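Local structure of probable AP endonuclease (African swine fever virus, 6KI3) at residues Trp79-Gly84 / Val143-Thr148; His100-Glu105 / Lys115-His120; His187-Ser190 / Ile195-Tyr198; Phe222-Ala227 / Ser257-Phe262. The protein probably repairs DNA by cutting the phosphodiester backbone on the 5' side of abasic sites, uses three zinc ions, and also removes mismatched 3'-terminal nucleotides as a 3'-5' exonuclease. All coordinates share one frame; numbering follows the deposited sequence.

Contact 1 of 4, residues Trp79-Gly84 / Val143-Thr148; sequences WVVAHG and VIYLET. With ZN (zinc ion), chain K; ZN (zinc ion), chain J; nucleotides of chain C.
His83 and Glu147 meet through a zinc ion at the mouth of a TIM barrel of the endonuclease IV type. Their strands, 79-83 and 143-147, flank strand 116-120 instead of pairing directly, so the axes of these segments come within 9.1 Å, at 61°, and the contact is made by side chains.

The metal bonds come first. His83 NE2 sits 2.2 Å from the zinc of chain K, and Glu147 OE2 binds the same ion at 2.1 Å. Glu147 runs fully extended, with CG anti to the backbone N (chi1 -177°), and its carboxylate bridges two metals: OE1 lies 2.1 Å from the zinc of chain J. The phosphate of the abasic-site analogue in chain C spans the same pair, OP1 on one ion and OP2 on the other. His120 completes the first site; Asp184, His223 and Glu276 serve the second.

Farther from the metals the packing is aromatic and apolar. Trp79 and Tyr145 approach from opposite directions, their planes inclined at 70°, and Tyr145 OH lies in the indole plane at its edge, 3.4 Å from Trp79 CZ2. Val81 CG2 adds a looser touch, 4.3 Å from Tyr145 CD2.

One hydrogen bond orients the metal-binding imidazole: His83 ND1 donates to Gly84 O at 2.7 Å, within the ring plane and onto a lone pair of the carbonyl.

Contact 2 of 4, residues His100-Glu105 / Lys115-His120; sequences HFIQQE and KGLVLH. With ZN (zinc ion), chain K.
Leu117 and Ile102 are turned so that their branches meet between strand and helix. In Leu117, CG lies opposite the backbone N (chi1 -173°), which sends the two methyls out from the strand. Ile102 has CG1 beside its own N (chi1 -60°) and CG2 beside the carbonyl carbon, and each branch finds its own leucine. CG2 rests 4.0 Å from Leu117 CD2, the two side chains crossing obliquely. CD1, at the end of the extended CG1 arm, meets Leu119 CD1 tip to tip at 3.9 Å.

One turn further along the helix, Glu105 crosses Leu117 at about a right angle, its CB 4.0 Å from Leu117 CD2. Leu117 CD2 therefore touches both Ile102 and Glu105. The acid itself is buried: OE2 has Leu117 CD1 at 4.1 Å and no polar partner in the model, while OE1 lies close to the carboxylate of Asp88. Such surroundings would be expected to raise the pKa of one of the two acids.

At the end of the strand, His120 turns to the metal site, where NE2 binds the zinc of chain K at 2.1 Å, alongside His83 and Glu147.

The helix runs back along the strand at 150°, as in a beta-alpha-beta crossover: helix 96-112 connects strand 79-83 to strand 116-120, which hydrogen-bonds on its other edge to strand 143-147.

Contact 3 of 4, residues His187-Ser190 / Ile195-Tyr198; sequences HIWS and ISSY. With ZN (zinc ion), chain I; nucleotides of chain C.
Trp189 reaches from the helix toward Ile195 and Ser196 with the six-membered side of its indole. From CB, CG swings opposite the backbone N (chi1 168°), and the indole extends toward the loop. On the five-membered side CD1 packs on Ala227 CB, and NE1 hydrogen-bonds to Thr229 O. Around the other side, CE3 has Ile195 N at its edge, 4.1 Å away. At the far end CZ3 lies 3.2 Å from Ser196 OG and CH2 lies 3.5 Å from the same oxygen, whose hydrogen bond goes to Ile246 O.

Beside the indole, Ile188 and Ile195 cross at about a right angle, CD1 to CD1 at 3.9 Å.

At the other end of the segment, His187 NE2 binds the zinc of chain I at 2.1 Å; phosphate oxygens of the chain C abasic analogue, Asp236 and His238 complete the coordination. The packing joins the loop before helix 198-209 to the short helix that supplies a ligand to the third metal of an endonuclease IV-type trinuclear zinc site.

Contact 4 of 4, residues Phe222-Ala227 / Ser257-Phe262; sequences FHLNDA and SGLYCF. With ZN (zinc ion), chain J.
Phe222 and Phe262 cross at about a right angle, and their rings meet obliquely, with planes at 74° and centroids 5.9 Å apart. The approach is uneven. Phe222 CE2 lies in the plane of the Phe262 ring at its edge, 3.7 Å from Phe262 CD1. Both benzyl groups have CG beside the backbone N, and each CB points at the opposing segment. Thr185, Ala201 and Leu205 also pack on Phe262.

Leu224, two residues along the strand, adds a looser contact, its CD2 4.4 Å from Leu259 CD1. Leu259 stands one turn before Phe262, so two apolar pairs run side by side. Ser257 precedes the helix as its N-cap, OG accepting a weak 3.4 Å bond from Tyr260 N.

The residue between Phe222 and Leu224 binds a metal: His223 ND1 lies 2.3 Å from the zinc of chain J, while NE2 hydrogen-bonds to Gln48. CB of Asn225 leaves the backbone away from the helix, and ND2 hydrogen-bonds to Asp184 and Glu276, two further ligands of that ion.

Apolar strand residues packed on an outer helix are TIM-barrel layering, and in this endonuclease IV-type enzyme the inward-facing His223 is a zinc ligand.

Each contact supplies at least one ligand to the trinuclear zinc centre. Contacts 1 and 2, centres 8 Å apart, share the zinc of chain K; along the chain, contact 2 is nested in the loop that contact 1 closes. Contacts 3 and 4 form a second pair, centres likewise about 8 Å apart, joined by a probable hydrogen bond from Gly258 N to Ser196 O, 2.7 Å. The centres of contacts 2 and 3 lie about 27 Å apart. Glu147 links contact 1 to contact 4 through the zinc of chain J, and Thr148 O links it to contact 3, 2.8 Å from His187 ND1. One phosphate of the bound DNA reaches all three metals.

Contact 1 of 4, residues Trp79-Gly84 / Val143-Thr148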
loop_
_atom_site.group_PDB
_atom_site.type_symbol
_atom_site.label_atom_id
_atom_site.label_comp_id
_atom_site.label_asym_id
_atom_site.label_seq_id
_atom_site.Cartn_x
_atom_site.Cartn_y
_atom_site.Cartn_z
ATOM N N TRP A 79 -6.049 -2.057 -11.225
ATOM C CA TRP A 79 -6.165 -2.604 -9.876
ATOM C C TRP A 79 -5.983 -1.444 -8.906
ATOM O O TRP A 79 -4.858 -1.054 -8.590
ATOM C CB TRP A 79 -5.137 -3.702 -9.637
ATOM C CG TRP A 79 -5.405 -4.517 -8.407
ATOM C CD1 TRP A 79 -6.059 -5.713 -8.345
ATOM C CD2 TRP A 79 -5.034 -4.194 -7.059
ATOM N NE1 TRP A 79 -6.115 -6.156 -7.046
ATOM C CE2 TRP A 79 -5.494 -5.242 -6.237
ATOM C CE3 TRP A 79 -4.356 -3.123 -6.469
ATOM C CZ2 TRP A 79 -5.300 -5.248 -4.857
ATOM C CZ3 TRP A 79 -4.164 -3.132 -5.100
ATOM C CH2 TRP A 79 -4.634 -4.186 -4.309
ATOM N N VAL A 80 -7.091 -0.883 -8.440
ATOM C CA VAL A 80 -7.067 0.284 -7.567
ATOM C C VAL A 80 -7.361 -0.156 -6.141
ATOM O O VAL A 80 -8.278 -0.951 -5.897
ATOM C CB VAL A 80 -8.074 1.350 -8.038
ATOM C CG1 VAL A 80 -7.943 2.613 -7.200
ATOM C CG2 VAL A 80 -7.865 1.657 -9.514
ATOM N N VAL A 81 -6.573 0.351 -5.200
ATOM C CA VAL A 81 -6.796 0.122 -3.780
ATOM C C VAL A 81 -6.982 1.476 -3.111
ATOM O O VAL A 81 -6.380 2.478 -3.510
ATOM C CB VAL A 81 -5.637 -0.673 -3.131
ATOM C CG1 VAL A 81 -4.341 0.131 -3.150
ATOM C CG2 VAL A 81 -5.996 -1.102 -1.714
ATOM N N ALA A 82 -7.849 1.508 -2.107
ATOM C CA ALA A 82 -8.098 2.715 -1.334
ATOM C C ALA A 82 -7.315 2.642 -0.032
ATOM O O ALA A 82 -7.310 1.604 0.637
ATOM C CB ALA A 82 -9.591 2.888 -1.048
ATOM N N HIS A 83 -6.641 3.732 0.315
ATOM C CA HIS A 83 -5.978 3.832 1.606
ATOM C C HIS A 83 -6.956 4.423 2.610
ATOM O O HIS A 83 -7.571 5.462 2.349
ATOM C CB HIS A 83 -4.716 4.690 1.515
ATOM C CG HIS A 83 -3.803 4.546 2.693
ATOM N ND1 HIS A 83 -4.211 4.789 3.987
ATOM C CD2 HIS A 83 -2.499 4.186 2.773
ATOM C CE1 HIS A 83 -3.200 4.582 4.812
ATOM N NE2 HIS A 83 -2.149 4.217 4.101
ATOM N N GLY A 84 -7.116 3.747 3.744
ATOM C CA GLY A 84 -8.010 4.240 4.767
ATOM C C GLY A 84 -7.494 5.510 5.413
ATOM O O GLY A 84 -6.322 5.873 5.304
ATOM N N VAL A 143 -10.841 -6.475 -0.018
ATOM C CA VAL A 143 -9.936 -7.071 0.958
ATOM C C VAL A 143 -9.380 -5.973 1.853
ATOM O O VAL A 143 -8.897 -4.946 1.363
ATOM C CB VAL A 143 -8.797 -7.835 0.262
ATOM C CG1 VAL A 143 -7.745 -8.264 1.274
ATOM C CG2 VAL A 143 -9.345 -9.037 -0.488
ATOM N N ILE A 144 -9.445 -6.186 3.164
ATOM C CA ILE A 144 -8.793 -5.290 4.114
ATOM C C ILE A 144 -7.316 -5.669 4.167
ATOM O O ILE A 144 -6.963 -6.761 4.617
ATOM C CB ILE A 144 -9.438 -5.368 5.503
ATOM C CG1 ILE A 144 -10.911 -4.960 5.437
ATOM C CG2 ILE A 144 -8.685 -4.487 6.486
ATOM C CD1 ILE A 144 -11.592 -4.924 6.789
ATOM N N TYR A 145 -6.452 -4.771 3.696
ATOM C CA TYR A 145 -5.010 -4.993 3.693
ATOM C C TYR A 145 -4.414 -4.354 4.942
ATOM O O TYR A 145 -4.422 -3.128 5.084
ATOM C CB TYR A 145 -4.370 -4.421 2.429
ATOM C CG TYR A 145 -4.639 -5.227 1.180
ATOM C CD1 TYR A 145 -3.878 -6.349 0.878
ATOM C CD2 TYR A 145 -5.646 -4.862 0.297
ATOM C CE1 TYR A 145 -4.115 -7.089 -0.263
ATOM C CE2 TYR A 145 -5.892 -5.596 -0.850
ATOM C CZ TYR A 145 -5.123 -6.708 -1.124
ATOM O OH TYR A 145 -5.361 -7.443 -2.263
ATOM N N LEU A 146 -3.897 -5.185 5.843
ATOM C CA LEU A 146 -3.250 -4.692 7.052
ATOM C C LEU A 146 -1.804 -4.327 6.733
ATOM O O LEU A 146 -1.023 -5.181 6.300
ATOM C CB LEU A 146 -3.316 -5.739 8.161
ATOM C CG LEU A 146 -4.724 -6.190 8.556
ATOM C CD1 LEU A 146 -4.670 -7.163 9.723
ATOM C CD2 LEU A 146 -5.599 -4.991 8.889
ATOM N N GLU A 147 -1.451 -3.062 6.944
ATOM C CA GLU A 147 -0.141 -2.556 6.560
ATOM C C GLU A 147 0.855 -2.700 7.703
ATOM O O GLU A 147 0.516 -2.491 8.871
ATOM C CB GLU A 147 -0.234 -1.090 6.131
ATOM C CG GLU A 147 1.086 -0.507 5.645
ATOM C CD GLU A 147 0.947 0.905 5.113
ATOM O OE1 GLU A 147 1.981 1.515 4.773
ATOM O OE2 GLU A 147 -0.194 1.406 5.030
ATOM N N THR A 148 2.083 -3.064 7.354
ATOM C CA THR A 148 3.171 -3.114 8.319
ATOM C C THR A 148 3.425 -1.716 8.874
ATOM O O THR A 148 3.728 -0.797 8.098
ATOM C CB THR A 148 4.441 -3.661 7.669
ATOM O OG1 THR A 148 4.781 -2.856 6.532
ATOM C CG2 THR A 148 4.234 -5.100 7.217
HETATM ZN ZN ZN K . -0.224 3.539 4.821
HETATM ZN ZN ZN J . 2.348 2.782 3.082
ATOM O "O5'" 3DR C 1 2.057 6.516 3.565
ATOM P P 3DR C 1 2.247 5.547 4.835
ATOM O OP1 3DR C 1 0.835 5.207 5.244
ATOM O OP2 3DR C 1 3.035 4.391 4.273
ATOM O OP3 3DR C 1 2.989 6.391 5.843
ATOM C "C2'" 3DR C 1 -0.408 8.746 0.665
ATOM C "C5'" 3DR C 1 1.042 7.516 3.542
ATOM C "C4'" 3DR C 1 1.295 8.423 2.345
ATOM O "O4'" 3DR C 1 1.607 7.617 1.208
ATOM C "C1'" 3DR C 1 0.751 7.932 0.108
ATOM C "C3'" 3DR C 1 0.081 9.269 2.000
ATOM O "O3'" 3DR C 1 0.493 10.627 1.836
#

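Contact 2 of 4, residues His100-Glu105 / Lys115-His120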
loop_
_atom_site.group_PDB
_atom_site.type_symbol
_atom_site.label_atom_id
_atom_site.label_comp_id
_atom_site.label_asym_id
_atom_site.label_seq_id
_atom_site.Cartn_x
_atom_site.Cartn_y
_atom_site.Cartn_z
ATOM N N HIS A 100 -17.780 2.077 12.253
ATOM C CA HIS A 100 -18.876 2.359 11.334
ATOM C C HIS A 100 -18.388 3.124 10.110
ATOM O O HIS A 100 -18.875 2.901 8.996
ATOM C CB HIS A 100 -19.979 3.138 12.047
ATOM C CG HIS A 100 -21.087 3.566 11.139
ATOM N ND1 HIS A 100 -21.119 4.808 10.543
ATOM C CD2 HIS A 100 -22.195 2.914 10.712
ATOM C CE1 HIS A 100 -22.200 4.904 9.791
ATOM N NE2 HIS A 100 -22.871 3.769 9.878
ATOM N N PHE A 101 -17.424 4.030 10.296
ATOM C CA PHE A 101 -16.888 4.780 9.165
ATOM C C PHE A 101 -16.136 3.868 8.202
ATOM O O PHE A 101 -16.237 4.028 6.980
ATOM C CB PHE A 101 -15.978 5.902 9.664
ATOM C CG PHE A 101 -15.532 6.843 8.582
ATOM C CD1 PHE A 101 -16.356 7.873 8.163
ATOM C CD2 PHE A 101 -14.291 6.696 7.984
ATOM C CE1 PHE A 101 -15.952 8.739 7.165
ATOM C CE2 PHE A 101 -13.881 7.560 6.988
ATOM C CZ PHE A 101 -14.713 8.584 6.579
ATOM N N ILE A 102 -15.376 2.907 8.736
ATOM C CA ILE A 102 -14.717 1.918 7.887
ATOM C C ILE A 102 -15.747 1.118 7.103
ATOM O O ILE A 102 -15.504 0.729 5.955
ATOM C CB ILE A 102 -13.819 1.001 8.742
ATOM C CG1 ILE A 102 -12.751 1.825 9.463
ATOM C CG2 ILE A 102 -13.171 -0.081 7.886
ATOM C CD1 ILE A 102 -11.883 1.009 10.387
ATOM N N GLN A 103 -16.918 0.875 7.699
ATOM C CA GLN A 103 -17.960 0.131 7.003
ATOM C C GLN A 103 -18.470 0.885 5.782
ATOM O O GLN A 103 -18.813 0.261 4.771
ATOM C CB GLN A 103 -19.112 -0.177 7.959
ATOM C CG GLN A 103 -19.996 -1.319 7.498
ATOM C CD GLN A 103 -19.241 -2.630 7.394
ATOM O OE1 GLN A 103 -18.341 -2.906 8.188
ATOM N NE2 GLN A 103 -19.601 -3.445 6.409
ATOM N N GLN A 104 -18.492 2.207 5.869
ATOM C CA GLN A 104 -18.883 3.044 4.756
ATOM C C GLN A 104 -17.895 2.969 3.610
ATOM O O GLN A 104 -18.277 2.830 2.500
ATOM C CB GLN A 104 -19.046 4.490 5.189
ATOM C CG GLN A 104 -19.882 4.675 6.421
ATOM C CD GLN A 104 -20.030 6.107 6.838
ATOM O OE1 GLN A 104 -19.916 6.426 8.010
ATOM N NE2 GLN A 104 -20.302 6.983 5.885
ATOM N N GLU A 105 -16.617 3.027 3.925
ATOM C CA GLU A 105 -15.557 2.957 2.922
ATOM C C GLU A 105 -15.568 1.615 2.203
ATOM O O GLU A 105 -15.473 1.556 0.971
ATOM C CB GLU A 105 -14.200 3.206 3.579
ATOM C CG GLU A 105 -13.944 4.654 3.965
ATOM C CD GLU A 105 -12.674 4.820 4.774
ATOM O OE1 GLU A 105 -12.660 4.398 5.950
ATOM O OE2 GLU A 105 -11.687 5.362 4.234
ATOM N N LYS A 115 -10.391 -2.603 -5.221
ATOM C CA LYS A 115 -10.126 -3.970 -4.794
ATOM C C LYS A 115 -9.934 -4.115 -3.289
ATOM O O LYS A 115 -10.162 -5.207 -2.758
ATOM C CB LYS A 115 -8.889 -4.510 -5.514
ATOM C CG LYS A 115 -8.924 -4.337 -7.024
ATOM C CD LYS A 115 -9.927 -5.277 -7.677
ATOM C CE LYS A 115 -9.870 -5.167 -9.194
ATOM N NZ LYS A 115 -10.755 -6.155 -9.871
ATOM N N GLY A 116 -9.519 -3.065 -2.589
ATOM C CA GLY A 116 -9.259 -3.238 -1.172
ATOM C C GLY A 116 -9.147 -1.920 -0.440
ATOM O O GLY A 116 -9.214 -0.840 -1.033
ATOM N N LEU A 117 -8.972 -2.033 0.876
ATOM C CA LEU A 117 -8.811 -0.889 1.763
ATOM C C LEU A 117 -7.650 -1.153 2.709
ATOM O O LEU A 117 -7.631 -2.176 3.402
ATOM C CB LEU A 117 -10.090 -0.616 2.563
ATOM C CG LEU A 117 -10.104 0.661 3.406
ATOM C CD1 LEU A 117 -10.192 1.894 2.520
ATOM C CD2 LEU A 117 -11.246 0.635 4.412
ATOM N N VAL A 118 -6.688 -0.235 2.737
ATOM C CA VAL A 118 -5.501 -0.377 3.571
ATOM C C VAL A 118 -5.766 0.249 4.933
ATOM O O VAL A 118 -6.151 1.422 5.025
ATOM C CB VAL A 118 -4.276 0.266 2.902
ATOM C CG1 VAL A 118 -3.046 0.107 3.785
ATOM C CG2 VAL A 118 -4.037 -0.343 1.529
ATOM N N LEU A 119 -5.560 -0.529 5.990
ATOM C CA LEU A 119 -5.623 -0.040 7.358
ATOM C C LEU A 119 -4.272 -0.246 8.027
ATOM O O LEU A 119 -3.561 -1.216 7.743
ATOM C CB LEU A 119 -6.720 -0.747 8.166
ATOM C CG LEU A 119 -8.159 -0.582 7.667
ATOM C CD1 LEU A 119 -9.151 -1.145 8.676
ATOM C CD2 LEU A 119 -8.461 0.877 7.366
ATOM N N HIS A 120 -3.919 0.677 8.917
ATOM C CA HIS A 120 -2.630 0.642 9.593
ATOM C C HIS A 120 -2.714 -0.209 10.851
ATOM O O HIS A 120 -3.582 0.010 11.702
ATOM C CB HIS A 120 -2.166 2.054 9.945
ATOM C CG HIS A 120 -1.647 2.824 8.773
ATOM N ND1 HIS A 120 -1.155 4.106 8.882
ATOM C CD2 HIS A 120 -1.542 2.490 7.465
ATOM C CE1 HIS A 120 -0.770 4.529 7.692
ATOM N NE2 HIS A 120 -0.993 3.567 6.814
HETATM ZN ZN ZN K . -0.224 3.539 4.821
#

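Contact 3 of 4, residues His187-Ser190 / Ile195-Tyr198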
loop_
_atom_site.group_PDB
_atom_site.type_symbol
_atom_site.label_atom_id
_atom_site.label_comp_id
_atom_site.label_asym_id
_atom_site.label_seq_id
_atom_site.Cartn_x
_atom_site.Cartn_y
_atom_site.Cartn_z
ATOM N N HIS A 187 8.554 0.866 6.120
ATOM C CA HIS A 187 8.097 0.726 7.498
ATOM C C HIS A 187 8.834 -0.392 8.224
ATOM O O HIS A 187 9.270 -0.214 9.366
ATOM C CB HIS A 187 6.589 0.484 7.530
ATOM C CG HIS A 187 5.783 1.659 7.074
ATOM N ND1 HIS A 187 4.408 1.701 7.165
ATOM C CD2 HIS A 187 6.160 2.836 6.523
ATOM C CE1 HIS A 187 3.974 2.854 6.690
ATOM N NE2 HIS A 187 5.016 3.560 6.293
ATOM N N ILE A 188 8.977 -1.556 7.582
ATOM C CA ILE A 188 9.725 -2.642 8.210
ATOM C C ILE A 188 11.185 -2.250 8.375
ATOM O O ILE A 188 11.856 -2.698 9.313
ATOM C CB ILE A 188 9.573 -3.952 7.408
ATOM C CG1 ILE A 188 10.260 -3.847 6.045
ATOM C CG2 ILE A 188 8.103 -4.312 7.245
ATOM C CD1 ILE A 188 10.340 -5.166 5.304
ATOM N N TRP A 189 11.699 -1.406 7.478
ATOM C CA TRP A 189 13.026 -0.834 7.667
ATOM C C TRP A 189 13.055 0.063 8.897
ATOM O O TRP A 189 13.949 -0.050 9.744
ATOM C CB TRP A 189 13.434 -0.053 6.418
ATOM C CG TRP A 189 14.649 0.807 6.592
ATOM C CD1 TRP A 189 14.679 2.114 6.981
ATOM C CD2 TRP A 189 16.011 0.426 6.363
ATOM N NE1 TRP A 189 15.974 2.570 7.017
ATOM C CE2 TRP A 189 16.811 1.552 6.640
ATOM C CE3 TRP A 189 16.630 -0.758 5.953
ATOM C CZ2 TRP A 189 18.199 1.530 6.520
ATOM C CZ3 TRP A 189 18.009 -0.779 5.837
ATOM C CH2 TRP A 189 18.778 0.357 6.119
ATOM N N SER A 190 12.073 0.962 9.011
ATOM C CA SER A 190 11.982 1.829 10.180
ATOM C C SER A 190 11.795 1.026 11.461
ATOM O O SER A 190 12.225 1.462 12.534
ATOM C CB SER A 190 10.836 2.826 10.000
ATOM O OG SER A 190 10.604 3.569 11.183
ATOM N N ILE A 195 16.806 -4.689 4.895
ATOM C CA ILE A 195 16.436 -5.277 3.611
ATOM C C ILE A 195 17.263 -4.630 2.508
ATOM O O ILE A 195 16.819 -4.534 1.358
ATOM C CB ILE A 195 14.930 -5.117 3.337
ATOM C CG1 ILE A 195 14.520 -3.649 3.474
ATOM C CG2 ILE A 195 14.120 -5.996 4.277
ATOM C CD1 ILE A 195 13.076 -3.375 3.116
ATOM N N SER A 196 18.477 -4.191 2.850
ATOM C CA SER A 196 19.286 -3.430 1.902
ATOM C C SER A 196 19.838 -4.320 0.795
ATOM O O SER A 196 19.755 -3.975 -0.390
ATOM C CB SER A 196 20.420 -2.717 2.639
ATOM O OG SER A 196 19.913 -1.708 3.493
ATOM N N SER A 197 20.408 -5.464 1.154
ATOM C CA SER A 197 21.029 -6.334 0.168
ATOM C C SER A 197 20.035 -7.366 -0.354
ATOM O O SER A 197 18.966 -7.588 0.221
ATOM C CB SER A 197 22.246 -7.044 0.758
ATOM O OG SER A 197 21.860 -8.160 1.538
ATOM N N TYR A 198 20.414 -8.003 -1.467
ATOM C CA TYR A 198 19.579 -9.044 -2.057
ATOM C C TYR A 198 19.335 -10.181 -1.072
ATOM O O TYR A 198 18.207 -10.675 -0.949
ATOM C CB TYR A 198 20.233 -9.571 -3.337
ATOM C CG TYR A 198 19.400 -10.576 -4.104
ATOM C CD1 TYR A 198 19.416 -11.925 -3.772
ATOM C CD2 TYR A 198 18.604 -10.176 -5.171
ATOM C CE1 TYR A 198 18.657 -12.844 -4.471
ATOM C CE2 TYR A 198 17.843 -11.089 -5.879
ATOM C CZ TYR A 198 17.874 -12.422 -5.523
ATOM O OH TYR A 198 17.120 -13.336 -6.223
HETATM ZN ZN ZN I . 4.912 5.469 5.466
ATOM O "O5'" 3DR C 1 2.057 6.516 3.565
ATOM P P 3DR C 1 2.247 5.547 4.835
ATOM O OP1 3DR C 1 0.835 5.207 5.244
ATOM O OP2 3DR C 1 3.035 4.391 4.273
ATOM O OP3 3DR C 1 2.989 6.391 5.843
ATOM C "C2'" 3DR C 1 -0.408 8.746 0.665
ATOM C "C5'" 3DR C 1 1.042 7.516 3.542
ATOM C "C4'" 3DR C 1 1.295 8.423 2.345
ATOM O "O4'" 3DR C 1 1.607 7.617 1.208
ATOM C "C1'" 3DR C 1 0.751 7.932 0.108
ATOM C "C3'" 3DR C 1 0.081 9.269 2.000
ATOM O "O3'" 3DR C 1 0.493 10.627 1.836
#

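Contact 4 of 4, residues Phe222-Ala227 / Ser257-Phe262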
loop_
_atom_site.group_PDB
_atom_site.type_symbol
_atom_site.label_atom_id
_atom_site.label_comp_id
_atom_site.label_asym_id
_atom_site.label_seq_id
_atom_site.Cartn_x
_atom_site.Cartn_y
_atom_site.Cartn_z
ATOM N N PHE A 222 2.124 -4.608 -1.898
ATOM C CA PHE A 222 3.384 -3.988 -1.511
ATOM C C PHE A 222 3.349 -2.479 -1.699
ATOM O O PHE A 222 2.775 -1.971 -2.667
ATOM C CB PHE A 222 4.552 -4.566 -2.313
ATOM C CG PHE A 222 4.975 -5.926 -1.858
ATOM C CD1 PHE A 222 4.387 -7.060 -2.387
ATOM C CD2 PHE A 222 5.960 -6.070 -0.895
ATOM C CE1 PHE A 222 4.775 -8.312 -1.967
ATOM C CE2 PHE A 222 6.353 -7.323 -0.470
ATOM C CZ PHE A 222 5.759 -8.446 -1.007
ATOM N N HIS A 223 3.977 -1.777 -0.760
ATOM C CA HIS A 223 4.320 -0.366 -0.894
ATOM C C HIS A 223 5.829 -0.289 -1.094
ATOM O O HIS A 223 6.595 -0.511 -0.151
ATOM C CB HIS A 223 3.887 0.432 0.334
ATOM C CG HIS A 223 2.406 0.611 0.454
ATOM N ND1 HIS A 223 1.802 1.045 1.615
ATOM C CD2 HIS A 223 1.408 0.424 -0.441
ATOM C CE1 HIS A 223 0.496 1.114 1.430
ATOM N NE2 HIS A 223 0.231 0.741 0.192
ATOM N N LEU A 224 6.255 0.007 -2.321
ATOM C CA LEU A 224 7.678 0.056 -2.663
ATOM C C LEU A 224 8.203 1.448 -2.338
ATOM O O LEU A 224 8.162 2.361 -3.163
ATOM C CB LEU A 224 7.896 -0.298 -4.129
ATOM C CG LEU A 224 7.471 -1.702 -4.562
ATOM C CD1 LEU A 224 7.959 -2.000 -5.973
ATOM C CD2 LEU A 224 7.980 -2.746 -3.580
ATOM N N ASN A 225 8.713 1.608 -1.119
ATOM C CA ASN A 225 9.200 2.895 -0.640
ATOM C C ASN A 225 10.601 2.738 -0.073
ATOM O O ASN A 225 10.838 1.874 0.778
ATOM C CB ASN A 225 8.276 3.479 0.435
ATOM C CG ASN A 225 6.852 3.654 -0.047
ATOM O OD1 ASN A 225 6.612 3.973 -1.212
ATOM N ND2 ASN A 225 5.896 3.449 0.851
ATOM N N ASP A 226 11.524 3.568 -0.548
ATOM C CA ASP A 226 12.784 3.750 0.148
ATOM C C ASP A 226 12.556 4.646 1.362
ATOM O O ASP A 226 11.536 5.332 1.473
ATOM C CB ASP A 226 13.834 4.353 -0.786
ATOM C CG ASP A 226 15.252 3.976 -0.396
ATOM O OD1 ASP A 226 15.545 3.929 0.815
ATOM O OD2 ASP A 226 16.073 3.727 -1.305
ATOM N N ALA A 227 13.510 4.630 2.287
ATOM C CA ALA A 227 13.372 5.349 3.545
ATOM C C ALA A 227 14.509 6.346 3.703
ATOM O O ALA A 227 15.680 5.993 3.528
ATOM C CB ALA A 227 13.345 4.384 4.733
ATOM N N SER A 257 20.522 -5.163 -5.083
ATOM C CA SER A 257 19.789 -4.497 -4.020
ATOM C C SER A 257 18.710 -5.415 -3.456
ATOM O O SER A 257 18.348 -6.437 -4.048
ATOM C CB SER A 257 19.147 -3.209 -4.535
ATOM O OG SER A 257 18.207 -3.481 -5.561
ATOM N N GLY A 258 18.194 -5.037 -2.287
ATOM C CA GLY A 258 17.065 -5.754 -1.726
ATOM C C GLY A 258 15.778 -5.510 -2.487
ATOM O O GLY A 258 14.884 -6.360 -2.486
ATOM N N LEU A 259 15.670 -4.357 -3.155
ATOM C CA LEU A 259 14.454 -4.044 -3.899
ATOM C C LEU A 259 14.263 -4.986 -5.081
ATOM O O LEU A 259 13.142 -5.431 -5.348
ATOM C CB LEU A 259 14.484 -2.595 -4.382
ATOM C CG LEU A 259 13.358 -2.249 -5.297
ATOM C CD1 LEU A 259 12.196 -1.766 -4.536
ATOM C CD2 LEU A 259 13.763 -1.242 -6.349
ATOM N N TYR A 260 15.342 -5.291 -5.807
ATOM C CA TYR A 260 15.220 -6.190 -6.951
ATOM C C TYR A 260 14.711 -7.561 -6.530
ATOM O O TYR A 260 14.007 -8.224 -7.301
ATOM C CB TYR A 260 16.559 -6.322 -7.675
ATOM C CG TYR A 260 16.523 -7.316 -8.813
ATOM C CD1 TYR A 260 15.717 -7.099 -9.921
ATOM C CD2 TYR A 260 17.288 -8.474 -8.776
ATOM C CE1 TYR A 260 15.675 -8.003 -10.964
ATOM C CE2 TYR A 260 17.253 -9.385 -9.815
ATOM C CZ TYR A 260 16.445 -9.145 -10.907
ATOM O OH TYR A 260 16.406 -10.047 -11.945
ATOM N N CYS A 261 15.048 -8.001 -5.317
ATOM C CA CYS A 261 14.477 -9.242 -4.806
ATOM C C CYS A 261 12.986 -9.082 -4.530
ATOM O O CYS A 261 12.209 -10.024 -4.727
ATOM C CB CYS A 261 15.218 -9.683 -3.545
ATOM S SG CYS A 261 14.691 -11.287 -2.899
ATOM N N PHE A 262 12.570 -7.899 -4.071
ATOM C CA PHE A 262 11.144 -7.632 -3.911
ATOM C C PHE A 262 10.439 -7.596 -5.261
ATOM O O PHE A 262 9.293 -8.044 -5.380
ATOM C CB PHE A 262 10.929 -6.315 -3.162
ATOM C CG PHE A 262 11.037 -6.436 -1.666
ATOM C CD1 PHE A 262 9.943 -6.822 -0.909
ATOM C CD2 PHE A 262 12.228 -6.155 -1.016
ATOM C CE1 PHE A 262 10.036 -6.933 0.467
ATOM C CE2 PHE A 262 12.327 -6.264 0.359
ATOM C CZ PHE A 262 11.230 -6.653 1.101
HETATM ZN ZN ZN J . 2.348 2.782 3.082
#